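Side-chain contacts in extracellular solute-binding protein (Conexibacter woesei, PDB 4P98), which probably captures a solute outside the cell membrane, as a BMP-family lipoprotein, and delivers it to an ABC transporter for uptake: residues F125-Y130 and V270-N275; D132-G137 and D299-R304; R92-T95 and H101-A104; V67-A72 and A94-D99. All blocks are in the same frame, centred on the assembly; numbering follows the deposited sequence.

Interaction 1 (F125-Y130 and V270-N275)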
loop_
_atom_site.group_PDB
_atom_site.type_symbol
_atom_site.label_atom_id
_atom_site.label_comp_id
_atom_site.label_asym_id
_atom_site.label_seq_id
_atom_site.Cartn_x
_atom_site.Cartn_y
_atom_site.Cartn_z
ATOM N N PHE A 125 4.343 1.459 -7.236
ATOM C CA PHE A 125 4.446 0.089 -6.711
ATOM C C PHE A 125 5.889 -0.291 -6.409
ATOM O O PHE A 125 6.177 -0.909 -5.390
ATOM C CB PHE A 125 3.845 -0.911 -7.705
ATOM C CG PHE A 125 2.350 -0.845 -7.787
ATOM C CD1 PHE A 125 1.573 -1.400 -6.783
ATOM C CD2 PHE A 125 1.723 -0.231 -8.862
ATOM C CE1 PHE A 125 0.188 -1.342 -6.844
ATOM C CE2 PHE A 125 0.338 -0.172 -8.935
ATOM C CZ PHE A 125 -0.427 -0.727 -7.921
ATOM N N GLY A 126 6.790 0.121 -7.288
ATOM C CA GLY A 126 8.215 -0.140 -7.123
ATOM C C GLY A 126 8.763 0.320 -5.781
ATOM O O GLY A 126 9.687 -0.292 -5.263
ATOM N N GLN A 127 8.191 1.392 -5.219
ATOM C CA GLN A 127 8.638 1.924 -3.920
ATOM C C GLN A 127 8.241 1.077 -2.725
ATOM O O GLN A 127 9.000 0.992 -1.761
ATOM C CB GLN A 127 8.177 3.364 -3.711
ATOM C CG GLN A 127 8.970 4.329 -4.572
ATOM C CD GLN A 127 8.968 5.755 -4.061
ATOM O OE1 GLN A 127 8.532 6.040 -2.958
ATOM N NE2 GLN A 127 9.453 6.660 -4.887
ATOM N N LEU A 128 7.060 0.478 -2.764
ATOM C CA LEU A 128 6.689 -0.514 -1.754
ATOM C C LEU A 128 7.673 -1.669 -1.801
ATOM O O LEU A 128 8.143 -2.137 -0.756
ATOM C CB LEU A 128 5.284 -1.059 -1.986
ATOM C CG LEU A 128 4.098 -0.109 -1.900
ATOM C CD1 LEU A 128 2.860 -0.867 -2.386
ATOM C CD2 LEU A 128 3.872 0.407 -0.490
ATOM N N GLY A 129 7.999 -2.124 -3.006
ATOM C CA GLY A 129 8.979 -3.184 -3.173
ATOM C C GLY A 129 10.334 -2.788 -2.615
ATOM O O GLY A 129 10.948 -3.542 -1.856
ATOM N N TYR A 130 10.779 -1.583 -2.973
ATOM C CA TYR A 130 12.078 -1.094 -2.522
ATOM C C TYR A 130 12.191 -1.087 -0.996
ATOM O O TYR A 130 13.195 -1.532 -0.460
ATOM C CB TYR A 130 12.386 0.288 -3.103
ATOM C CG TYR A 130 13.835 0.685 -2.944
ATOM C CD1 TYR A 130 14.766 0.378 -3.929
ATOM C CD2 TYR A 130 14.272 1.345 -1.801
ATOM C CE1 TYR A 130 16.094 0.743 -3.795
ATOM C CE2 TYR A 130 15.609 1.721 -1.659
ATOM C CZ TYR A 130 16.509 1.416 -2.657
ATOM O OH TYR A 130 17.839 1.754 -2.521
ATOM N N VAL A 270 1.521 12.873 -4.501
ATOM C CA VAL A 270 2.266 11.646 -4.654
ATOM C C VAL A 270 2.557 11.102 -3.250
ATOM O O VAL A 270 3.120 11.801 -2.401
ATOM C CB VAL A 270 3.575 11.866 -5.429
ATOM C CG1 VAL A 270 4.308 10.554 -5.620
ATOM C CG2 VAL A 270 3.288 12.497 -6.786
ATOM N N LEU A 271 2.148 9.869 -2.990
ATOM C CA LEU A 271 2.474 9.227 -1.722
ATOM C C LEU A 271 3.724 8.405 -1.956
ATOM O O LEU A 271 3.719 7.494 -2.774
ATOM C CB LEU A 271 1.316 8.363 -1.216
ATOM C CG LEU A 271 0.253 9.080 -0.380
ATOM C CD1 LEU A 271 -0.518 10.099 -1.206
ATOM C CD2 LEU A 271 -0.689 8.051 0.230
ATOM N N ALA A 272 4.806 8.746 -1.264
ATOM C CA ALA A 272 6.112 8.144 -1.542
ATOM C C ALA A 272 6.957 7.974 -0.281
ATOM O O ALA A 272 6.598 8.455 0.788
ATOM C CB ALA A 272 6.865 8.996 -2.565
ATOM N N LEU A 273 8.089 7.278 -0.415
ATOM C CA LEU A 273 8.974 7.057 0.731
ATOM C C LEU A 273 9.522 8.372 1.244
ATOM O O LEU A 273 9.539 8.614 2.451
ATOM C CB LEU A 273 10.130 6.139 0.351
ATOM C CG LEU A 273 9.756 4.683 0.078
ATOM C CD1 LEU A 273 10.873 3.985 -0.675
ATOM C CD2 LEU A 273 9.446 3.975 1.383
ATOM N N GLY A 274 9.921 9.232 0.311
ATOM C CA GLY A 274 10.486 10.536 0.632
ATOM C C GLY A 274 9.615 11.448 1.472
ATOM O O GLY A 274 10.124 12.184 2.295
ATOM N N ASN A 275 8.303 11.408 1.266
ATOM C CA ASN A 275 7.360 12.251 2.023
ATOM C C ASN A 275 6.518 11.511 3.080
ATOM O O ASN A 275 5.551 12.070 3.601
ATOM C CB ASN A 275 6.440 13.019 1.053
ATOM C CG ASN A 275 5.670 12.097 0.109
ATOM O OD1 ASN A 275 5.315 10.993 0.466
ATOM N ND2 ASN A 275 5.433 12.558 -1.110
#
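Gln-127 reaches from the first turn of helix 125-137 over the backbone bend at Ala-272 and Leu-273, and its amide does most of the touching. OE1 accepts the backbone N of Leu-273 at 2.9 Å in a nearly straight bond, with an N-H...O angle of 170°. The donor stands nearly along the C=O axis of the amide, so the oxygen meets it head-on. The same OE1 lies 3.4 Å from CB of Ala-272 and 3.5 Å from CG of Leu-273, which places it between two apolar groups. CG of Gln-127 is anti to the carbonyl carbon (chi1 -73°), and the chain runs on extended beyond it, carrying the amide across to the loop. Nearer the helix, the isobutyl group of Leu-273 lies alongside the base of this glutamine, CD1 being 4.1 Å from CB of Gln-127. One turn on, CD2 of Tyr-130 approaches the same CD1 obliquely, at 4.4 Å. In the two-lobed fold expected of a PnrA-like binding protein, helix 125-137 leads from strand 118-123 of one sheet to strand 144-149 of the other, while strand 268-271 is an edge strand of the first sheet; the contact therefore joins chain passages near the connection of the lobes. The loop has its own brace in the amide of Asn-275: ND2 donates to O of Val-270 at 2.8 Å, and OD1 accepts N of Ala-272 at 2.9 Å. Gly-277 N also donates to this oxygen, and Ile-278 packs on both Gln-127 and Leu-273.

Interaction 2 (D132-G137 and D299-R304)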
loop_
_atom_site.group_PDB
_atom_site.type_symbol
_atom_site.label_atom_id
_atom_site.label_comp_id
_atom_site.label_asym_id
_atom_site.label_seq_id
_atom_site.Cartn_x
_atom_site.Cartn_y
_atom_site.Cartn_z
ATOM N N ASP A 132 10.473 -2.920 1.187
ATOM C CA ASP A 132 10.519 -4.315 1.649
ATOM C C ASP A 132 11.914 -4.905 1.523
ATOM O O ASP A 132 12.430 -5.521 2.468
ATOM C CB ASP A 132 9.567 -5.191 0.834
ATOM C CG ASP A 132 8.139 -4.856 1.059
ATOM O OD1 ASP A 132 7.784 -4.404 2.167
ATOM O OD2 ASP A 132 7.355 -5.067 0.110
ATOM N N GLY A 133 12.518 -4.719 0.353
ATOM C CA GLY A 133 13.849 -5.222 0.065
ATOM C C GLY A 133 14.912 -4.572 0.936
ATOM O O GLY A 133 15.840 -5.237 1.403
ATOM N N PHE A 134 14.768 -3.271 1.165
ATOM C CA PHE A 134 15.679 -2.550 2.041
ATOM C C PHE A 134 15.599 -3.044 3.486
ATOM O O PHE A 134 16.626 -3.197 4.141
ATOM C CB PHE A 134 15.411 -1.050 1.978
ATOM C CG PHE A 134 16.389 -0.234 2.773
ATOM C CD1 PHE A 134 16.132 0.084 4.091
ATOM C CD2 PHE A 134 17.573 0.200 2.196
ATOM C CE1 PHE A 134 17.044 0.834 4.831
ATOM C CE2 PHE A 134 18.490 0.946 2.927
ATOM C CZ PHE A 134 18.218 1.262 4.241
ATOM N N VAL A 135 14.387 -3.290 3.981
ATOM C CA VAL A 135 14.209 -3.857 5.315
ATOM C C VAL A 135 14.828 -5.249 5.372
ATOM O O VAL A 135 15.516 -5.586 6.349
ATOM C CB VAL A 135 12.723 -3.901 5.758
ATOM C CG1 VAL A 135 12.538 -4.735 7.015
ATOM C CG2 VAL A 135 12.186 -2.507 6.013
ATOM N N ALA A 136 14.604 -6.051 4.329
ATOM C CA ALA A 136 15.187 -7.387 4.253
ATOM C C ALA A 136 16.717 -7.347 4.328
ATOM O O ALA A 136 17.336 -8.173 4.992
ATOM C CB ALA A 136 14.750 -8.091 2.978
ATOM N N GLY A 137 17.319 -6.388 3.640
ATOM C CA GLY A 137 18.766 -6.248 3.625
ATOM C C GLY A 137 19.346 -5.627 4.884
ATOM O O GLY A 137 20.553 -5.643 5.072
ATOM N N ASP A 299 13.959 5.626 8.323
ATOM C CA ASP A 299 13.827 7.078 8.406
ATOM C C ASP A 299 14.951 7.782 7.643
ATOM O O ASP A 299 14.695 8.748 6.925
ATOM C CB ASP A 299 13.813 7.556 9.872
ATOM C CG ASP A 299 12.578 7.094 10.649
ATOM O OD1 ASP A 299 11.585 6.657 10.039
ATOM O OD2 ASP A 299 12.602 7.179 11.893
ATOM N N ALA A 300 16.187 7.304 7.780
ATOM C CA ALA A 300 17.317 7.923 7.079
ATOM C C ALA A 300 17.204 7.706 5.573
ATOM O O ALA A 300 17.493 8.607 4.788
ATOM C CB ALA A 300 18.647 7.393 7.602
ATOM N N LEU A 301 16.771 6.511 5.171
ATOM C CA LEU A 301 16.513 6.236 3.750
ATOM C C LEU A 301 15.497 7.221 3.174
ATOM O O LEU A 301 15.691 7.742 2.067
ATOM C CB LEU A 301 16.022 4.786 3.547
ATOM C CG LEU A 301 15.382 4.451 2.194
ATOM C CD1 LEU A 301 16.417 4.480 1.081
ATOM C CD2 LEU A 301 14.672 3.104 2.238
ATOM N N SER A 302 14.415 7.453 3.910
ATOM C CA SER A 302 13.383 8.379 3.482
ATOM C C SER A 302 13.958 9.784 3.286
ATOM O O SER A 302 13.630 10.472 2.312
ATOM C CB SER A 302 12.261 8.398 4.514
ATOM O OG SER A 302 11.274 9.353 4.182
ATOM N N GLU A 303 14.839 10.182 4.200
ATOM C CA GLU A 303 15.481 11.512 4.153
ATOM C C GLU A 303 16.384 11.646 2.921
ATOM O O GLU A 303 16.364 12.669 2.232
ATOM C CB GLU A 303 16.257 11.744 5.459
ATOM C CG GLU A 303 15.352 11.854 6.681
ATOM C CD GLU A 303 16.055 11.585 8.014
ATOM O OE1 GLU A 303 17.300 11.482 8.051
ATOM O OE2 GLU A 303 15.348 11.483 9.042
ATOM N N ARG A 304 17.147 10.599 2.619
ATOM C CA ARG A 304 17.962 10.580 1.401
ATOM C C ARG A 304 17.121 10.692 0.134
ATOM O O ARG A 304 17.528 11.340 -0.835
ATOM C CB ARG A 304 18.843 9.331 1.338
ATOM C CG ARG A 304 19.891 9.269 2.444
ATOM C CD ARG A 304 21.028 8.309 2.111
ATOM N NE ARG A 304 20.585 6.925 1.915
ATOM C CZ ARG A 304 20.247 6.076 2.890
ATOM N NH1 ARG A 304 20.273 6.444 4.169
ATOM N NH2 ARG A 304 19.869 4.838 2.574
#
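Leu-301 is the first residue of 299-304 to meet the other helix, and it does so with one methyl group. Its CD2 sits over a face of the Phe-134 ring, 3.9 Å from the centroid and 16° off the ring normal, a CH-pi contact. The methyl is displaced toward the CG-CD1 bond of the ring, with CG and CD1 of Phe-134 each 3.8 Å from Leu-301 CD2. Both side chains have CG anti to the backbone N (chi1 -175° for Phe-134), and they reach out head to head from their helices, spanning the space between backbones whose nearest CA atoms, those of Phe-134 and Leu-301, are 9.0 Å apart. The other branch of Leu-301 serves Tyr-130, one turn earlier on helix 125-137. Ser-302 is turned to another partner, its OG probably bonding to O of Leu-273 in the loop after strand 268-271. Arg-304 closes the segment one turn after Leu-301. Bent at chi3, its chain folds back along its own helix until one guanidinium face lies over CA of Leu-301, 3.5 Å above the plane. From there NH2 approaches CE2 of Phe-134 obliquely at 4.1 Å, with the ring and guanidinium planes 45° apart. Helix 294-307 is thus laid against helix 125-137, while Ala-170 of helix 154-170 also touches Phe-134. Across these two segments the attraction is essentially dispersive, with the arginine at the margin; the fit of the two helices rests on the shape of Phe-134 and Leu-301 rather than on directional polar bonds.

Interaction 3 (R92-T95 and H101-A104)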
loop_
_atom_site.group_PDB
_atom_site.type_symbol
_atom_site.label_atom_id
_atom_site.label_comp_id
_atom_site.label_asym_id
_atom_site.label_seq_id
_atom_site.Cartn_x
_atom_site.Cartn_y
_atom_site.Cartn_z
ATOM N N ARG A 92 -16.685 11.272 -13.256
ATOM C CA ARG A 92 -17.948 11.514 -13.957
ATOM C C ARG A 92 -18.988 12.192 -13.064
ATOM O O ARG A 92 -19.622 13.173 -13.469
ATOM C CB ARG A 92 -18.513 10.200 -14.507
ATOM C CG ARG A 92 -17.627 9.502 -15.533
ATOM C CD ARG A 92 -18.369 8.317 -16.118
ATOM N NE ARG A 92 -19.475 8.824 -16.909
ATOM C CZ ARG A 92 -19.380 9.204 -18.176
ATOM N NH1 ARG A 92 -18.231 9.083 -18.836
ATOM N NH2 ARG A 92 -20.445 9.690 -18.794
ATOM N N VAL A 93 -19.145 11.678 -11.847
ATOM C CA VAL A 93 -20.141 12.206 -10.924
ATOM C C VAL A 93 -19.731 13.593 -10.435
ATOM O O VAL A 93 -20.583 14.455 -10.257
ATOM C CB VAL A 93 -20.418 11.232 -9.760
ATOM C CG1 VAL A 93 -21.428 11.810 -8.779
ATOM C CG2 VAL A 93 -20.948 9.917 -10.314
ATOM N N ALA A 94 -18.430 13.820 -10.255
ATOM C CA ALA A 94 -17.936 15.140 -9.865
ATOM C C ALA A 94 -18.499 16.270 -10.737
ATOM O O ALA A 94 -18.832 17.332 -10.216
ATOM C CB ALA A 94 -16.405 15.175 -9.875
ATOM N N THR A 95 -18.629 16.027 -12.043
ATOM C CA THR A 95 -19.161 17.033 -12.964
ATOM C C THR A 95 -20.619 17.385 -12.662
ATOM O O THR A 95 -21.062 18.463 -13.024
ATOM C CB THR A 95 -19.065 16.588 -14.439
ATOM O OG1 THR A 95 -19.978 15.504 -14.678
ATOM C CG2 THR A 95 -17.633 16.159 -14.797
ATOM N N HIS A 101 -17.104 17.822 -2.958
ATOM C CA HIS A 101 -15.672 17.603 -3.106
ATOM C C HIS A 101 -15.386 16.110 -3.252
ATOM O O HIS A 101 -15.982 15.290 -2.555
ATOM C CB HIS A 101 -14.949 18.210 -1.900
ATOM C CG HIS A 101 -15.373 19.618 -1.609
ATOM N ND1 HIS A 101 -16.261 19.938 -0.604
ATOM C CD2 HIS A 101 -15.089 20.778 -2.242
ATOM C CE1 HIS A 101 -16.471 21.245 -0.606
ATOM N NE2 HIS A 101 -15.774 21.776 -1.591
ATOM N N PHE A 102 -14.493 15.766 -4.178
ATOM C CA PHE A 102 -14.205 14.374 -4.513
ATOM C C PHE A 102 -12.713 14.081 -4.528
ATOM O O PHE A 102 -11.904 14.972 -4.801
ATOM C CB PHE A 102 -14.774 14.040 -5.891
ATOM C CG PHE A 102 -16.271 14.201 -5.992
ATOM C CD1 PHE A 102 -16.841 15.439 -6.245
ATOM C CD2 PHE A 102 -17.106 13.101 -5.849
ATOM C CE1 PHE A 102 -18.220 15.586 -6.330
ATOM C CE2 PHE A 102 -18.486 13.237 -5.946
ATOM C CZ PHE A 102 -19.039 14.473 -6.183
ATOM N N SER A 103 -12.367 12.824 -4.258
ATOM C CA SER A 103 -10.992 12.341 -4.369
ATOM C C SER A 103 -10.946 11.087 -5.217
ATOM O O SER A 103 -11.823 10.223 -5.113
ATOM C CB SER A 103 -10.415 12.055 -2.994
ATOM O OG SER A 103 -9.207 11.321 -3.068
ATOM N N ALA A 104 -9.917 10.983 -6.043
ATOM C CA ALA A 104 -9.713 9.808 -6.880
ATOM C C ALA A 104 -8.242 9.434 -6.871
ATOM O O ALA A 104 -7.380 10.292 -6.647
ATOM C CB ALA A 104 -10.182 10.089 -8.300
#
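The carbonyl O of Arg-92 is held twice by Thr-95: OG1 of Thr-95 donates to it at 2.6 Å, and N of Thr-95 adds a weak bond at 3.3 Å. This polar pairing lies beside the apolar contact made by the two residues in between. Ala-94 leans on Phe-102 with both CA and CB: its CA stands over one face of the ring, 3.9 Å from the centroid and 23° off the normal, while its CB is 3.7 Å from CD1 of Phe-102. Val-93 adds CG1, which approaches CE2 of Phe-102 obliquely at 4.3 Å. The pieces belong to a beta-alpha-beta unit made of strand 78-82, helix 84-94 and strand 101-105, and the ring fills the angle between the end of the helix and the start of the second strand. A chi1 of -61° sends the Phe-102 ring to the helix side, and chi2 near 84° turns its face to Ala-94. Were Phe-102 replaced by a serine, Ala-94 would probably lose the aromatic surface it rests on, leaving a gap among Val-93, Ile-68 and Val-118. Strand 101-105 is flanked by strands 78-82 and 118-123, from which Val-79 and Val-118 also touch the ring.

Interaction 4 (V67-A72 and A94-D99)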
loop_
_atom_site.group_PDB
_atom_site.type_symbol
_atom_site.label_atom_id
_atom_site.label_comp_id
_atom_site.label_asym_id
_atom_site.label_seq_id
_atom_site.Cartn_x
_atom_site.Cartn_y
_atom_site.Cartn_z
ATOM N N VAL A 67 -23.670 4.730 -6.302
ATOM C CA VAL A 67 -23.374 4.872 -4.876
ATOM C C VAL A 67 -22.725 6.233 -4.630
ATOM O O VAL A 67 -23.094 6.952 -3.698
ATOM C CB VAL A 67 -22.440 3.745 -4.377
ATOM C CG1 VAL A 67 -21.963 4.008 -2.956
ATOM C CG2 VAL A 67 -23.137 2.395 -4.451
ATOM N N ILE A 68 -21.755 6.581 -5.472
ATOM C CA ILE A 68 -21.103 7.887 -5.404
ATOM C C ILE A 68 -22.152 9.001 -5.576
ATOM O O ILE A 68 -22.200 9.954 -4.797
ATOM C CB ILE A 68 -19.977 7.994 -6.470
ATOM C CG1 ILE A 68 -18.838 7.042 -6.122
ATOM C CG2 ILE A 68 -19.460 9.423 -6.577
ATOM C CD1 ILE A 68 -17.929 6.725 -7.289
ATOM N N ARG A 69 -23.012 8.867 -6.581
ATOM C CA ARG A 69 -24.050 9.863 -6.839
ATOM C C ARG A 69 -24.955 10.049 -5.619
ATOM O O ARG A 69 -25.293 11.176 -5.257
ATOM C CB ARG A 69 -24.892 9.476 -8.062
ATOM C CG ARG A 69 -25.972 10.497 -8.404
ATOM C CD ARG A 69 -26.686 10.204 -9.716
ATOM N NE ARG A 69 -25.766 10.292 -10.844
ATOM C CZ ARG A 69 -25.258 9.260 -11.506
ATOM N NH1 ARG A 69 -25.599 8.006 -11.203
ATOM N NH2 ARG A 69 -24.408 9.489 -12.500
ATOM N N GLN A 70 -25.329 8.939 -4.996
ATOM C CA GLN A 70 -26.225 8.955 -3.843
ATOM C C GLN A 70 -25.616 9.698 -2.657
ATOM O O GLN A 70 -26.304 10.459 -1.986
ATOM C CB GLN A 70 -26.595 7.515 -3.450
ATOM C CG GLN A 70 -27.425 7.398 -2.191
ATOM C CD GLN A 70 -27.865 5.972 -1.908
ATOM O OE1 GLN A 70 -27.234 5.000 -2.352
ATOM N NE2 GLN A 70 -28.950 5.839 -1.165
ATOM N N PHE A 71 -24.326 9.499 -2.393
ATOM C CA PHE A 71 -23.670 10.246 -1.324
ATOM C C PHE A 71 -23.631 11.742 -1.625
ATOM O O PHE A 71 -23.883 12.565 -0.745
ATOM C CB PHE A 71 -22.250 9.729 -1.060
ATOM C CG PHE A 71 -22.204 8.473 -0.235
ATOM C CD1 PHE A 71 -22.745 8.448 1.047
ATOM C CD2 PHE A 71 -21.600 7.326 -0.719
ATOM C CE1 PHE A 71 -22.681 7.300 1.826
ATOM C CE2 PHE A 71 -21.543 6.174 0.048
ATOM C CZ PHE A 71 -22.089 6.156 1.320
ATOM N N ALA A 72 -23.306 12.097 -2.865
ATOM C CA ALA A 72 -23.285 13.505 -3.259
ATOM C C ALA A 72 -24.675 14.130 -3.177
ATOM O O ALA A 72 -24.817 15.261 -2.723
ATOM C CB ALA A 72 -22.729 13.658 -4.662
ATOM N N ALA A 94 -18.430 13.820 -10.255
ATOM C CA ALA A 94 -17.936 15.140 -9.865
ATOM C C ALA A 94 -18.499 16.270 -10.737
ATOM O O ALA A 94 -18.832 17.332 -10.216
ATOM C CB ALA A 94 -16.405 15.175 -9.875
ATOM N N THR A 95 -18.629 16.027 -12.043
ATOM C CA THR A 95 -19.161 17.033 -12.964
ATOM C C THR A 95 -20.619 17.385 -12.662
ATOM O O THR A 95 -21.062 18.463 -13.024
ATOM C CB THR A 95 -19.065 16.588 -14.439
ATOM O OG1 THR A 95 -19.978 15.504 -14.678
ATOM C CG2 THR A 95 -17.633 16.159 -14.797
ATOM N N GLU A 96 -21.353 16.480 -12.007
ATOM C CA GLU A 96 -22.762 16.697 -11.654
ATOM C C GLU A 96 -22.966 17.527 -10.384
ATOM O O GLU A 96 -24.048 18.080 -10.173
ATOM C CB GLU A 96 -23.483 15.353 -11.460
ATOM C CG GLU A 96 -23.425 14.393 -12.638
ATOM C CD GLU A 96 -23.969 13.004 -12.298
ATOM O OE1 GLU A 96 -24.691 12.847 -11.290
ATOM O OE2 GLU A 96 -23.663 12.044 -13.033
ATOM N N PHE A 97 -21.946 17.593 -9.533
ATOM C CA PHE A 97 -22.068 18.207 -8.214
ATOM C C PHE A 97 -20.874 19.133 -7.978
ATOM O O PHE A 97 -19.963 18.791 -7.221
ATOM C CB PHE A 97 -22.106 17.136 -7.125
ATOM C CG PHE A 97 -23.304 16.230 -7.190
ATOM C CD1 PHE A 97 -24.483 16.559 -6.530
ATOM C CD2 PHE A 97 -23.244 15.027 -7.884
ATOM C CE1 PHE A 97 -25.587 15.715 -6.590
ATOM C CE2 PHE A 97 -24.342 14.181 -7.947
ATOM C CZ PHE A 97 -25.517 14.521 -7.287
ATOM N N PRO A 98 -20.883 20.312 -8.618
ATOM C CA PRO A 98 -19.745 21.242 -8.563
ATOM C C PRO A 98 -19.360 21.699 -7.157
ATOM O O PRO A 98 -18.208 22.044 -6.936
ATOM C CB PRO A 98 -20.208 22.448 -9.391
ATOM C CG PRO A 98 -21.439 22.021 -10.112
ATOM C CD PRO A 98 -22.015 20.843 -9.399
ATOM N N ASP A 99 -20.312 21.723 -6.229
ATOM C CA ASP A 99 -20.045 22.160 -4.854
ATOM C C ASP A 99 -19.719 21.014 -3.890
ATOM O O ASP A 99 -19.470 21.259 -2.716
ATOM C CB ASP A 99 -21.230 22.977 -4.313
ATOM C CG ASP A 99 -21.394 24.308 -5.023
ATOM O OD1 ASP A 99 -20.394 24.854 -5.533
ATOM O OD2 ASP A 99 -22.529 24.818 -5.067
#
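The Phe-97 ring carries CB of Ala-72 over the centre of one face, 3.5 Å from the centroid and 10° off the normal, as a CH-pi contact. O of Arg-69 comes in obliquely, 3.9 Å from CZ of Phe-97. The guanidinium of Arg-69 and the carboxylate of Glu-96 meet edge to edge, nearly coplanar, their planes 9° apart. The grip is side-on and bidentate, NE of Arg-69 to OE1 of Glu-96 at 2.8 Å and NH2 of Arg-69 to OE2 of Glu-96 at 2.7 Å, each oxygen using its syn lone pair. A bend at chi3 (-64°) of Arg-69 turns the guanidinium edge to its partner. NH2 has a second salt bridge, to Glu-65 one turn earlier. With a leucine in place of Arg-69, Glu-96 and Glu-65 would probably be left as neighbouring carboxylates without their shared cation, and the Glu-96 side chain freer to turn. Ala-94 to Phe-97 form a type I beta turn that sets Glu-96 and Phe-97 toward helix 61-73. This loop joins helix 84-94 to strand 101-105, and Ile-68 of helix 61-73 packs between helix 84-94, strand 22-25 and Phe-102.

The four contacts fall into two pairs. Interactions 3 and 4 have centres about 6 Å apart and share Ala-94 and Thr-95; Val-93 packs on Ile-68 and Arg-69, and O of Phe-97 lies 3.8 Å from CE1 of Phe-102, so the end of helix 84-94 and the turn after it pack against both helix 61-73 and strand 101-105. Interactions 1 and 2, centres about 11 Å apart, both use helix 125-137, and OG of Ser-302 lies 2.6 Å from O of Leu-273. Interactions 1 and 3 reach the same six-stranded sheet with centres about 25 Å apart, whereas interactions 2 and 4, about 40 Å apart, lie on opposite sides of the chain's centre.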